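Long-range contacts in putative fimbrial subunit (Corynebacterium diphtheriae, PDB 4HSS), which serves as the major pilin, a homopolymer-forming subunit with internal Lys-Asn isopeptide bonds, probably building the shaft of pili used in cell adhesion: residues His33-Ala38 with Asp50-Glu55; Gly46-Asp51 with Val151-Asn156; Leu110-Tyr115 with Val134-Val139; Arg197-Leu202 with Asp278-Asn283. All coordinates share one frame; numbering follows the deposited sequence.

Interaction 1 (His33-Ala38 with Asp50-Glu55)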
loop_
_atom_site.group_PDB
_atom_site.type_symbol
_atom_site.label_atom_id
_atom_site.label_comp_id
_atom_site.label_asym_id
_atom_site.label_seq_id
_atom_site.Cartn_x
_atom_site.Cartn_y
_atom_site.Cartn_z
ATOM N N HIS A 33 -16.623 -24.472 -7.990
ATOM C CA HIS A 33 -16.298 -23.535 -9.067
ATOM C C HIS A 33 -16.052 -22.175 -8.439
ATOM O O HIS A 33 -16.956 -21.338 -8.351
ATOM C CB HIS A 33 -17.386 -23.479 -10.152
ATOM C CG HIS A 33 -17.515 -24.713 -10.982
ATOM N ND1 HIS A 33 -16.575 -25.044 -11.931
ATOM C CD2 HIS A 33 -18.503 -25.629 -11.008
ATOM C CE1 HIS A 33 -16.998 -26.168 -12.475
ATOM N NE2 HIS A 33 -18.155 -26.558 -11.952
ATOM N N LYS A 34 -14.808 -21.988 -7.968
ATOM C CA LYS A 34 -14.353 -20.820 -7.255
ATOM C C LYS A 34 -14.386 -19.597 -8.124
ATOM O O LYS A 34 -13.858 -19.571 -9.241
ATOM C CB LYS A 34 -12.955 -21.035 -6.655
ATOM C CG LYS A 34 -12.528 -19.957 -5.644
ATOM C CD LYS A 34 -13.547 -19.786 -4.539
ATOM C CE LYS A 34 -13.000 -18.940 -3.420
ATOM N NZ LYS A 34 -13.030 -17.478 -3.699
ATOM N N LYS A 35 -15.046 -18.584 -7.583
ATOM C CA LYS A 35 -15.202 -17.328 -8.262
ATOM C C LYS A 35 -14.721 -16.193 -7.388
ATOM O O LYS A 35 -14.874 -16.204 -6.158
ATOM C CB LYS A 35 -16.671 -17.112 -8.671
ATOM C CG LYS A 35 -17.145 -17.976 -9.825
ATOM C CD LYS A 35 -16.743 -17.394 -11.172
ATOM C CE LYS A 35 -17.186 -18.296 -12.289
ATOM N NZ LYS A 35 -16.216 -18.275 -13.412
ATOM N N LYS A 36 -14.132 -15.213 -8.071
ATOM C CA LYS A 36 -13.634 -13.943 -7.589
ATOM C C LYS A 36 -14.761 -12.948 -7.902
ATOM O O LYS A 36 -15.145 -12.805 -9.065
ATOM C CB LYS A 36 -12.333 -13.679 -8.362
ATOM C CG LYS A 36 -11.417 -12.563 -7.920
ATOM C CD LYS A 36 -10.034 -12.757 -8.592
ATOM C CE LYS A 36 -9.983 -12.540 -10.100
ATOM N NZ LYS A 36 -8.918 -13.350 -10.764
ATOM N N GLY A 37 -15.375 -12.382 -6.864
ATOM C CA GLY A 37 -16.488 -11.447 -7.013
ATOM C C GLY A 37 -17.441 -11.311 -5.826
ATOM O O GLY A 37 -17.049 -11.489 -4.664
ATOM N N ALA A 38 -18.715 -10.960 -6.123
ATOM C CA ALA A 38 -19.751 -10.733 -5.118
ATOM C C ALA A 38 -20.470 -12.029 -4.731
ATOM O O ALA A 38 -20.797 -12.843 -5.602
ATOM C CB ALA A 38 -20.749 -9.704 -5.623
ATOM N N ASP A 50 -23.712 -22.572 -14.492
ATOM C CA ASP A 50 -23.111 -21.629 -15.469
ATOM C C ASP A 50 -23.232 -20.135 -14.997
ATOM O O ASP A 50 -23.486 -19.221 -15.800
ATOM C CB ASP A 50 -23.638 -21.829 -16.922
ATOM C CG ASP A 50 -25.141 -21.777 -17.141
ATOM O OD1 ASP A 50 -25.725 -20.670 -17.015
ATOM O OD2 ASP A 50 -25.731 -22.835 -17.476
ATOM N N ASP A 51 -23.001 -19.910 -13.682
ATOM C CA ASP A 51 -23.070 -18.590 -13.066
ATOM C C ASP A 51 -21.682 -17.964 -13.073
ATOM O O ASP A 51 -21.034 -17.849 -12.021
ATOM C CB ASP A 51 -23.655 -18.672 -11.638
ATOM C CG ASP A 51 -24.388 -17.421 -11.168
ATOM O OD1 ASP A 51 -23.932 -16.300 -11.497
ATOM O OD2 ASP A 51 -25.389 -17.562 -10.430
ATOM N N VAL A 52 -21.223 -17.577 -14.279
ATOM C CA VAL A 52 -19.919 -16.940 -14.488
ATOM C C VAL A 52 -20.149 -15.393 -14.426
ATOM O O VAL A 52 -19.935 -14.642 -15.392
ATOM C CB VAL A 52 -19.163 -17.454 -15.766
ATOM C CG1 VAL A 52 -17.789 -16.787 -15.931
ATOM C CG2 VAL A 52 -19.002 -18.979 -15.731
ATOM N N ALA A 53 -20.626 -14.950 -13.245
ATOM C CA ALA A 53 -20.862 -13.548 -12.922
ATOM C C ALA A 53 -19.504 -12.887 -12.655
ATOM O O ALA A 53 -19.220 -11.797 -13.175
ATOM C CB ALA A 53 -21.784 -13.437 -11.712
ATOM N N GLY A 54 -18.659 -13.602 -11.908
ATOM C CA GLY A 54 -17.302 -13.179 -11.595
ATOM C C GLY A 54 -16.263 -13.920 -12.412
ATOM O O GLY A 54 -16.598 -14.689 -13.317
ATOM N N GLU A 55 -14.998 -13.696 -12.087
ATOM C CA GLU A 55 -13.878 -14.316 -12.770
ATOM C C GLU A 55 -13.395 -15.580 -12.039
ATOM O O GLU A 55 -13.326 -15.583 -10.807
ATOM C CB GLU A 55 -12.726 -13.310 -12.924
ATOM C CG GLU A 55 -12.642 -12.664 -14.302
ATOM C CD GLU A 55 -11.652 -11.518 -14.439
ATOM O OE1 GLU A 55 -10.538 -11.607 -13.869
ATOM O OE2 GLU A 55 -11.988 -10.531 -15.136
#

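Interaction 2 (Gly46-Asp51 with Val151-Asn156)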
loop_
_atom_site.group_PDB
_atom_site.type_symbol
_atom_site.label_atom_id
_atom_site.label_comp_id
_atom_site.label_asym_id
_atom_site.label_seq_id
_atom_site.Cartn_x
_atom_site.Cartn_y
_atom_site.Cartn_z
ATOM N N GLY A 46 -27.268 -27.078 -6.121
ATOM C CA GLY A 46 -26.328 -28.155 -5.822
ATOM C C GLY A 46 -25.939 -28.847 -7.116
ATOM O O GLY A 46 -25.185 -29.824 -7.124
ATOM N N LYS A 47 -26.478 -28.320 -8.227
ATOM C CA LYS A 47 -26.258 -28.811 -9.583
ATOM C C LYS A 47 -25.488 -27.752 -10.331
ATOM O O LYS A 47 -25.265 -26.677 -9.768
ATOM C CB LYS A 47 -27.615 -29.120 -10.280
ATOM C CG LYS A 47 -28.456 -30.220 -9.633
ATOM C CD LYS A 47 -29.926 -30.273 -10.161
ATOM C CE LYS A 47 -30.908 -29.381 -9.409
ATOM N NZ LYS A 47 -32.281 -29.408 -10.000
ATOM N N GLU A 48 -25.077 -28.044 -11.582
ATOM C CA GLU A 48 -24.335 -27.142 -12.467
ATOM C C GLU A 48 -25.193 -25.881 -12.734
ATOM O O GLU A 48 -26.419 -25.980 -12.774
ATOM C CB GLU A 48 -23.962 -27.887 -13.763
ATOM C CG GLU A 48 -22.697 -27.391 -14.451
ATOM C CD GLU A 48 -21.371 -27.801 -13.835
ATOM O OE1 GLU A 48 -21.115 -29.021 -13.704
ATOM O OE2 GLU A 48 -20.563 -26.895 -13.527
ATOM N N MET A 49 -24.580 -24.695 -12.810
ATOM C CA MET A 49 -25.396 -23.483 -12.918
ATOM C C MET A 49 -24.945 -22.468 -13.957
ATOM O O MET A 49 -25.731 -21.562 -14.246
ATOM C CB MET A 49 -25.485 -22.755 -11.557
ATOM C CG MET A 49 -26.243 -23.519 -10.475
ATOM S SD MET A 49 -26.973 -22.470 -9.183
ATOM C CE MET A 49 -25.499 -21.629 -8.513
ATOM N N ASP A 50 -23.712 -22.572 -14.492
ATOM C CA ASP A 50 -23.111 -21.629 -15.469
ATOM C C ASP A 50 -23.232 -20.135 -14.997
ATOM O O ASP A 50 -23.486 -19.221 -15.800
ATOM C CB ASP A 50 -23.638 -21.829 -16.922
ATOM C CG ASP A 50 -25.141 -21.777 -17.141
ATOM O OD1 ASP A 50 -25.725 -20.670 -17.015
ATOM O OD2 ASP A 50 -25.731 -22.835 -17.476
ATOM N N ASP A 51 -23.001 -19.910 -13.682
ATOM C CA ASP A 51 -23.070 -18.590 -13.066
ATOM C C ASP A 51 -21.682 -17.964 -13.073
ATOM O O ASP A 51 -21.034 -17.849 -12.021
ATOM C CB ASP A 51 -23.655 -18.672 -11.638
ATOM C CG ASP A 51 -24.388 -17.421 -11.168
ATOM O OD1 ASP A 51 -23.932 -16.300 -11.497
ATOM O OD2 ASP A 51 -25.389 -17.562 -10.430
ATOM N N VAL A 151 -22.412 -29.741 -7.026
ATOM C CA VAL A 151 -21.700 -28.625 -7.614
ATOM C C VAL A 151 -21.997 -27.389 -6.743
ATOM O O VAL A 151 -23.156 -27.124 -6.455
ATOM C CB VAL A 151 -22.055 -28.418 -9.121
ATOM C CG1 VAL A 151 -21.205 -27.322 -9.733
ATOM C CG2 VAL A 151 -21.894 -29.706 -9.922
ATOM N N ALA A 152 -20.942 -26.656 -6.309
ATOM C CA ALA A 152 -21.055 -25.447 -5.490
ATOM C C ALA A 152 -20.185 -24.345 -6.055
ATOM O O ALA A 152 -19.150 -24.629 -6.671
ATOM C CB ALA A 152 -20.676 -25.729 -4.038
ATOM N N TYR A 153 -20.603 -23.083 -5.837
ATOM C CA TYR A 153 -19.916 -21.915 -6.359
ATOM C C TYR A 153 -19.472 -21.002 -5.216
ATOM O O TYR A 153 -20.134 -19.992 -4.960
ATOM C CB TYR A 153 -20.831 -21.173 -7.368
ATOM C CG TYR A 153 -21.210 -22.030 -8.561
ATOM C CD1 TYR A 153 -20.538 -21.907 -9.778
ATOM C CD2 TYR A 153 -22.205 -22.999 -8.460
ATOM C CE1 TYR A 153 -20.847 -22.730 -10.860
ATOM C CE2 TYR A 153 -22.525 -23.823 -9.535
ATOM C CZ TYR A 153 -21.852 -23.681 -10.737
ATOM O OH TYR A 153 -22.197 -24.492 -11.796
ATOM N N PRO A 154 -18.359 -21.344 -4.512
ATOM C CA PRO A 154 -17.893 -20.473 -3.407
ATOM C C PRO A 154 -17.412 -19.119 -3.917
ATOM O O PRO A 154 -16.941 -19.028 -5.057
ATOM C CB PRO A 154 -16.745 -21.262 -2.760
ATOM C CG PRO A 154 -16.713 -22.574 -3.432
ATOM C CD PRO A 154 -17.445 -22.486 -4.719
ATOM N N LYS A 155 -17.546 -18.065 -3.088
ATOM C CA LYS A 155 -17.166 -16.719 -3.509
ATOM C C LYS A 155 -16.021 -16.144 -2.682
ATOM O O LYS A 155 -15.780 -16.566 -1.548
ATOM C CB LYS A 155 -18.380 -15.769 -3.491
ATOM C CG LYS A 155 -19.478 -16.112 -4.524
ATOM C CD LYS A 155 -19.044 -15.959 -5.993
ATOM C CE LYS A 155 -20.145 -16.241 -6.996
ATOM N NZ LYS A 155 -20.526 -17.680 -7.051
ATOM N N ASN A 156 -15.286 -15.197 -3.296
ATOM C CA ASN A 156 -14.124 -14.497 -2.748
ATOM C C ASN A 156 -14.068 -13.089 -3.282
ATOM O O ASN A 156 -14.637 -12.802 -4.324
ATOM C CB ASN A 156 -12.833 -15.215 -3.158
ATOM C CG ASN A 156 -12.747 -16.637 -2.709
ATOM O OD1 ASN A 156 -12.444 -16.916 -1.545
#

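Interaction 3 (Leu110-Tyr115 with Val134-Val139)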
loop_
_atom_site.group_PDB
_atom_site.type_symbol
_atom_site.label_atom_id
_atom_site.label_comp_id
_atom_site.label_asym_id
_atom_site.label_seq_id
_atom_site.Cartn_x
_atom_site.Cartn_y
_atom_site.Cartn_z
ATOM N N LEU A 110 -16.153 -40.020 -3.030
ATOM C CA LEU A 110 -16.580 -39.554 -1.727
ATOM C C LEU A 110 -17.597 -40.468 -1.124
ATOM O O LEU A 110 -18.628 -40.709 -1.738
ATOM C CB LEU A 110 -17.187 -38.152 -1.903
ATOM C CG LEU A 110 -16.399 -36.954 -1.385
ATOM C CD1 LEU A 110 -14.904 -37.183 -1.433
ATOM C CD2 LEU A 110 -16.737 -35.727 -2.170
ATOM N N ASP A 111 -17.341 -40.949 0.102
ATOM C CA ASP A 111 -18.306 -41.750 0.852
ATOM C C ASP A 111 -19.567 -40.919 0.991
ATOM O O ASP A 111 -19.470 -39.698 1.144
ATOM C CB ASP A 111 -17.748 -42.089 2.248
ATOM C CG ASP A 111 -16.599 -43.072 2.312
ATOM O OD1 ASP A 111 -16.656 -44.108 1.595
ATOM O OD2 ASP A 111 -15.698 -42.873 3.166
ATOM N N LEU A 112 -20.738 -41.533 0.915
ATOM C CA LEU A 112 -21.956 -40.737 1.076
ATOM C C LEU A 112 -22.035 -40.217 2.517
ATOM O O LEU A 112 -21.650 -40.932 3.443
ATOM C CB LEU A 112 -23.224 -41.541 0.692
ATOM C CG LEU A 112 -23.327 -42.043 -0.767
ATOM C CD1 LEU A 112 -24.671 -42.656 -1.021
ATOM C CD2 LEU A 112 -23.030 -40.945 -1.791
ATOM N N GLY A 113 -22.430 -38.958 2.680
ATOM C CA GLY A 113 -22.536 -38.328 3.995
ATOM C C GLY A 113 -22.638 -36.819 3.987
ATOM O O GLY A 113 -22.916 -36.204 2.950
ATOM N N ILE A 114 -22.453 -36.227 5.169
ATOM C CA ILE A 114 -22.469 -34.777 5.363
ATOM C C ILE A 114 -21.026 -34.310 5.497
ATOM O O ILE A 114 -20.240 -34.903 6.235
ATOM C CB ILE A 114 -23.354 -34.279 6.563
ATOM C CG1 ILE A 114 -24.738 -34.935 6.603
ATOM C CG2 ILE A 114 -23.438 -32.723 6.631
ATOM C CD1 ILE A 114 -25.611 -34.738 5.393
ATOM N N TYR A 115 -20.702 -33.242 4.779
ATOM C CA TYR A 115 -19.380 -32.666 4.730
ATOM C C TYR A 115 -19.403 -31.202 5.015
ATOM O O TYR A 115 -20.287 -30.467 4.547
ATOM C CB TYR A 115 -18.760 -32.877 3.329
ATOM C CG TYR A 115 -18.412 -34.310 3.001
ATOM C CD1 TYR A 115 -19.370 -35.182 2.487
ATOM C CD2 TYR A 115 -17.110 -34.783 3.153
ATOM C CE1 TYR A 115 -19.059 -36.508 2.202
ATOM C CE2 TYR A 115 -16.778 -36.101 2.836
ATOM C CZ TYR A 115 -17.762 -36.966 2.388
ATOM O OH TYR A 115 -17.430 -38.258 2.062
ATOM N N VAL A 134 -22.354 -29.448 3.002
ATOM C CA VAL A 134 -22.931 -30.116 1.830
ATOM C C VAL A 134 -23.273 -31.571 2.195
ATOM O O VAL A 134 -22.563 -32.227 2.954
ATOM C CB VAL A 134 -22.116 -30.034 0.497
ATOM C CG1 VAL A 134 -22.007 -28.604 -0.011
ATOM C CG2 VAL A 134 -20.738 -30.682 0.610
ATOM N N SER A 135 -24.366 -32.060 1.617
ATOM C CA SER A 135 -24.872 -33.411 1.779
ATOM C C SER A 135 -24.630 -34.172 0.477
ATOM O O SER A 135 -24.904 -33.632 -0.595
ATOM C CB SER A 135 -26.357 -33.382 2.140
ATOM O OG SER A 135 -26.871 -34.703 2.183
ATOM N N ILE A 136 -24.097 -35.416 0.575
ATOM C CA ILE A 136 -23.803 -36.293 -0.571
ATOM C C ILE A 136 -24.501 -37.607 -0.308
ATOM O O ILE A 136 -24.071 -38.327 0.583
ATOM C CB ILE A 136 -22.266 -36.457 -0.832
ATOM C CG1 ILE A 136 -21.609 -35.097 -1.147
ATOM C CG2 ILE A 136 -21.992 -37.475 -1.947
ATOM C CD1 ILE A 136 -20.252 -35.126 -1.428
ATOM N N PRO A 137 -25.630 -37.915 -0.979
ATOM C CA PRO A 137 -26.334 -37.138 -2.022
ATOM C C PRO A 137 -27.239 -36.027 -1.451
ATOM O O PRO A 137 -27.352 -35.848 -0.238
ATOM C CB PRO A 137 -27.156 -38.215 -2.741
ATOM C CG PRO A 137 -27.508 -39.185 -1.666
ATOM C CD PRO A 137 -26.351 -39.178 -0.685
ATOM N N MET A 138 -27.870 -35.263 -2.347
ATOM C CA MET A 138 -28.777 -34.176 -1.972
ATOM C C MET A 138 -29.835 -34.021 -3.032
ATOM O O MET A 138 -29.731 -34.647 -4.093
ATOM C CB MET A 138 -28.001 -32.841 -1.801
ATOM C CG MET A 138 -27.577 -32.204 -3.126
ATOM S SD MET A 138 -26.880 -30.561 -2.969
ATOM C CE MET A 138 -28.357 -29.549 -2.776
ATOM N N VAL A 139 -30.826 -33.149 -2.757
ATOM C CA VAL A 139 -31.857 -32.743 -3.711
ATOM C C VAL A 139 -32.073 -31.249 -3.564
ATOM O O VAL A 139 -31.984 -30.720 -2.447
ATOM C CB VAL A 139 -33.205 -33.524 -3.633
ATOM C CG1 VAL A 139 -33.108 -34.898 -4.298
ATOM C CG2 VAL A 139 -33.747 -33.612 -2.203
#

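Interaction 4 (Arg197-Leu202 with Asp278-Asn283)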
loop_
_atom_site.group_PDB
_atom_site.type_symbol
_atom_site.label_atom_id
_atom_site.label_comp_id
_atom_site.label_asym_id
_atom_site.label_seq_id
_atom_site.Cartn_x
_atom_site.Cartn_y
_atom_site.Cartn_z
ATOM N N ARG A 197 -8.990 0.262 9.567
ATOM C CA ARG A 197 -7.922 1.188 9.888
ATOM C C ARG A 197 -6.750 1.121 8.865
ATOM O O ARG A 197 -6.588 0.149 8.108
ATOM C CB ARG A 197 -7.430 1.015 11.342
ATOM C CG ARG A 197 -6.570 -0.191 11.666
ATOM C CD ARG A 197 -6.221 -0.167 13.153
ATOM N NE ARG A 197 -5.229 -1.179 13.533
ATOM C CZ ARG A 197 -5.501 -2.464 13.772
ATOM N NH1 ARG A 197 -6.745 -2.921 13.658
ATOM N NH2 ARG A 197 -4.529 -3.306 14.097
ATOM N N PHE A 198 -6.015 2.247 8.799
ATOM C CA PHE A 198 -4.819 2.506 8.014
ATOM C C PHE A 198 -3.694 2.638 8.962
ATOM O O PHE A 198 -3.817 3.423 9.907
ATOM C CB PHE A 198 -4.937 3.822 7.238
ATOM C CG PHE A 198 -5.946 3.893 6.141
ATOM C CD1 PHE A 198 -5.612 3.517 4.845
ATOM C CD2 PHE A 198 -7.211 4.423 6.373
ATOM C CE1 PHE A 198 -6.545 3.603 3.813
ATOM C CE2 PHE A 198 -8.142 4.535 5.322
ATOM C CZ PHE A 198 -7.797 4.118 4.055
ATOM N N GLU A 199 -2.608 1.896 8.747
ATOM C CA GLU A 199 -1.415 2.024 9.597
ATOM C C GLU A 199 -0.200 2.328 8.738
ATOM O O GLU A 199 -0.059 1.772 7.651
ATOM C CB GLU A 199 -1.171 0.802 10.470
ATOM C CG GLU A 199 -2.126 0.748 11.644
ATOM C CD GLU A 199 -1.883 -0.351 12.658
ATOM O OE1 GLU A 199 -1.040 -1.243 12.399
ATOM O OE2 GLU A 199 -2.545 -0.315 13.722
ATOM N N ASP A 200 0.637 3.258 9.199
ATOM C CA ASP A 200 1.847 3.635 8.514
ATOM C C ASP A 200 2.935 3.974 9.504
ATOM O O ASP A 200 2.838 4.996 10.193
ATOM C CB ASP A 200 1.605 4.812 7.571
ATOM C CG ASP A 200 2.744 5.077 6.605
ATOM O OD1 ASP A 200 3.910 5.010 7.033
ATOM O OD2 ASP A 200 2.467 5.373 5.433
ATOM N N GLU A 201 3.988 3.138 9.548
ATOM C CA GLU A 201 5.154 3.377 10.381
ATOM C C GLU A 201 6.068 4.388 9.647
ATOM O O GLU A 201 6.750 4.011 8.683
ATOM C CB GLU A 201 5.871 2.056 10.700
ATOM C CG GLU A 201 5.472 1.423 12.031
ATOM C CD GLU A 201 6.012 2.037 13.325
ATOM O OE1 GLU A 201 6.706 3.086 13.275
ATOM O OE2 GLU A 201 5.708 1.469 14.403
ATOM N N LEU A 202 6.025 5.691 10.059
ATOM C CA LEU A 202 6.785 6.769 9.405
ATOM C C LEU A 202 8.232 6.770 9.843
ATOM O O LEU A 202 8.536 6.536 11.021
ATOM C CB LEU A 202 6.168 8.171 9.657
ATOM C CG LEU A 202 4.641 8.304 9.488
ATOM C CD1 LEU A 202 4.108 9.502 10.212
ATOM C CD2 LEU A 202 4.244 8.337 8.038
ATOM N N ASP A 278 -0.093 -0.247 5.880
ATOM C CA ASP A 278 -0.980 -1.389 6.094
ATOM C C ASP A 278 -2.453 -0.947 6.141
ATOM O O ASP A 278 -2.748 0.194 6.509
ATOM C CB ASP A 278 -0.651 -2.123 7.422
ATOM C CG ASP A 278 0.813 -2.478 7.649
ATOM O OD1 ASP A 278 1.171 -3.675 7.476
ATOM O OD2 ASP A 278 1.595 -1.568 8.058
ATOM N N VAL A 279 -3.384 -1.863 5.793
ATOM C CA VAL A 279 -4.806 -1.664 6.010
ATOM C C VAL A 279 -5.261 -2.882 6.776
ATOM O O VAL A 279 -4.833 -3.997 6.455
ATOM C CB VAL A 279 -5.762 -1.303 4.832
ATOM C CG1 VAL A 279 -5.412 0.032 4.205
ATOM C CG2 VAL A 279 -5.854 -2.401 3.786
ATOM N N ILE A 280 -6.044 -2.648 7.857
ATOM C CA ILE A 280 -6.586 -3.696 8.713
ATOM C C ILE A 280 -8.096 -3.537 8.781
ATOM O O ILE A 280 -8.601 -2.477 9.137
ATOM C CB ILE A 280 -5.956 -3.759 10.133
ATOM C CG1 ILE A 280 -4.428 -3.735 10.090
ATOM C CG2 ILE A 280 -6.419 -4.989 10.861
ATOM C CD1 ILE A 280 -3.834 -2.565 10.717
ATOM N N PHE A 281 -8.811 -4.603 8.432
ATOM C CA PHE A 281 -10.253 -4.694 8.504
ATOM C C PHE A 281 -10.625 -6.113 8.839
ATOM O O PHE A 281 -9.787 -7.007 8.704
ATOM C CB PHE A 281 -10.917 -4.244 7.188
ATOM C CG PHE A 281 -10.415 -4.962 5.963
ATOM C CD1 PHE A 281 -10.905 -6.218 5.622
ATOM C CD2 PHE A 281 -9.441 -4.387 5.149
ATOM C CE1 PHE A 281 -10.414 -6.896 4.507
ATOM C CE2 PHE A 281 -8.962 -5.065 4.023
ATOM C CZ PHE A 281 -9.454 -6.313 3.713
ATOM N N ASN A 282 -11.901 -6.320 9.250
ATOM C CA ASN A 282 -12.495 -7.633 9.507
ATOM C C ASN A 282 -12.910 -8.306 8.206
ATOM O O ASN A 282 -13.339 -7.642 7.253
ATOM C CB ASN A 282 -13.734 -7.512 10.421
ATOM C CG ASN A 282 -14.914 -6.744 9.831
ATOM O OD1 ASN A 282 -14.774 -5.630 9.297
ATOM N ND2 ASN A 282 -16.120 -7.301 9.955
ATOM N N ASN A 283 -12.808 -9.623 8.167
ATOM C CA ASN A 283 -13.364 -10.355 7.044
ATOM C C ASN A 283 -14.852 -10.446 7.383
ATOM O O ASN A 283 -15.187 -11.005 8.430
ATOM C CB ASN A 283 -12.679 -11.724 6.857
ATOM C CG ASN A 283 -13.199 -12.578 5.717
ATOM O OD1 ASN A 283 -14.219 -12.292 5.105
ATOM N ND2 ASN A 283 -12.509 -13.645 5.399
HETATM O O HOH W 1 -9.346 -2.724 11.642
HETATM O O HOH W 2 4.103 0.822 8.004
#

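Interaction 1 (His33-Ala38 with Asp50-Glu55)
Lys36 and Glu55 face each other as an antiparallel hydrogen-bonded pair, and this pair with the neighbouring Gly54 and Lys35 makes the closely packed part of the contact. Lys36 N gives Glu55 O a nearly straight bond of 2.9 Å, whereas the return bond from Glu55 N to Lys36 O is longer, 3.2 Å, and more bent. Gly54 adds a CA-H...O contact, its CA coming to 3.3 Å from Lys36 O, a closeness that its lack of a side chain permits. Lys35 extends the packing along the loop. A bend at chi2 (-82°) folds its chain over Gly54, with CD 3.5 Å from Gly54 O, and its tip meets Val52 at about a right angle, NZ lying 3.3 Å from Val52 CG1.

The other side is looser. The side chains of Lys36 and Glu55 leave the sheet on the same face and form only a long salt bridge, 3.9 Å between Lys36 NZ and Glu55 OE1, at an exposed glutamate. Lys34, the residue before Lys35, is covalently joined to Asn156 by an isopeptide bond, tying strand 28-36 to the parallel strand 149-166. The chemistry thus implies that backbone bonds fix the short pairing, while the ion pair probably adds little at its distance.

Interaction 2 (Gly46-Asp51 with Val151-Asn156)
The loop between strands 28-36 and 55-56 of the N-terminal prealbumin-like domain lies across the start of strand 149-166, where Gly46 to Met49 meet Val151 and Tyr153. At one end Val151 N donates to Gly46 O over 2.8 Å; the bond is straight at nitrogen (165°), but the donor stands well above the carbonyl plane. The side chain of Val151 points into the loop, with CB 3.7 Å from Lys47 C.

Tyr153 carries the other end. Its CG is anti to the carbonyl carbon (chi1 -61°), and the ring reaches into the bend of the loop, where the hydroxyl takes the N-H of Met49, 2.6 Å from Met49 N to Tyr153 OH. Met49 also supplies a Met-aromatic contact: its sulfur sits obliquely, SD 5.5 Å from the ring centroid of Tyr153, and its CE packs 3.6 Å from Tyr153 CD2. Lys47 O lies near the ring plane, at the edge. The carboxylate of Glu48 stands almost perpendicular to the ring, with OE2 3.4 Å from Tyr153 OH. The ring of His33, on the neighbouring strand 28-36, also meets Tyr153, and within its own segment Lys155 NZ donates to Tyr153 O (3.1 Å), from above the carbonyl plane.

Interaction 3 (Leu110-Tyr115 with Val134-Val139)
Gly113 to Tyr115 pair with Val134 to Ile136 as neighbouring antiparallel strands of a four-stranded sheet in the N-terminal prealbumin-like domain, a fold of the transthyretin clan; strand 132-136 is the outermost on this side within the chain.

Backbone bonds give the pairing its register. Gly113 and Ile136 form one hydrogen-bonded pair, and Tyr115 and Val134 form the next. In the second, Tyr115 N to Val134 O and Val134 N to Tyr115 O are both 2.8 Å and nearly straight. Ile114 and Ser135 make the non-hydrogen-bonded pair between them, where the backbones draw together to 4.5 Å between CA atoms.

Apolar contacts gather on the face bearing Tyr115, Val134 and Ile136. CG1 of Ile136 is anti to the carbonyl carbon (chi1 -61°), and the extended branch beyond it takes CD1 to 3.6 Å from Leu110 CD2 and to 4.0 Å from Tyr115 CD1. Leu110 ends strand 104-110 of the other sheet and also touches Leu30 and Ile64, so this cluster lies between the layers of the sandwich. The second branch, Ile136 CG2, meets Leu112 CD2 at 3.6 Å, while Leu112 also lies against the ring of Pro137, which follows a cis peptide bond. On the reverse face Ile114 CD1 comes within 3.4 Å of Ser135 OG, beside Leu71 and Phe79.

Two side-chain hydroxyls bond to backbone carbonyls next to the paired strands. Ser135 OG donates to Pro137 O where the chain turns off the sheet, and Tyr115 OH donates to Asp111 O across 2.7 Å, the carbonyl oxygen lying in the ring plane.

Interaction 4 (Arg197-Leu202 with Asp278-Asn283)
A chi1 of 75° sets CG of Arg197 between its backbone N and carbonyl carbon, and the chain, extended from there to NE, lays one face of the guanidinium over Ile280. Ile280 CD1 sits below that face, offset toward the rim, 3.4 Å from Arg197 NE. Glu199, with CG anti to the carbonyl carbon and an extended chain, brings its carboxylate to the edge of the same group. The resulting salt bridge, Arg197 NE to Glu199 OE2, measures 2.8 Å and is almost perfectly straight (178°); the oxygen lies in the guanidinium plane, yet is itself approached from above the plane of the carboxylate. Ile280 CD1 also touches Glu199 OE1, at 3.5 Å, so the methyl packs against both partners of the ion pair.

Beneath these groups run strands 196-201 and 272-282 of the middle domain, whose sequence matches the adhesin-related Sgo0707 N2 family. They are antiparallel neighbours, flanked by strands 237-242 and 289-293. Arg197 and Ile280 form one hydrogen-bonded pair and Glu199 and Asp278 the next, with Asp278 N to Glu199 O at 2.7 Å and Glu199 N to Asp278 O at 2.8 Å. In the intervening non-hydrogen-bonded pair, Phe198 and Val279 point the same way, side by side, on the opposite face of the sheet. There Phe198 CD1 lies 3.5 Å from Val279 CG1, and the phenyl ring also packs on Met256 and Leu258 of strand 255-264. A water donates to Ile280 O at 2.6 Å and accepts a weak bond from Arg197 NH1, while Ile280 O also receives the backbone N-H of Arg197.

How the interactions relate
Interactions 3 and 4 are buried pairings of regular antiparallel strands, each with two hydrogen-bonded pairs around a non-hydrogen-bonded one, but in different domains about 41 Å apart between centres. Interaction 3 packs hydrocarbon between layers, whereas interaction 4 puts an ion pair on one face and an aromatic on the other. Interactions 1 and 2 are partly exposed and made largely by one loop, sharing Asp50 and Asp51, with a single bridge pair in interaction 1 and none in interaction 2; the isopeptide bond links a residue of one to a residue of the other. Met138, just past the edge strand of interaction 3, packs its sulfur on Gly46 of interaction 2.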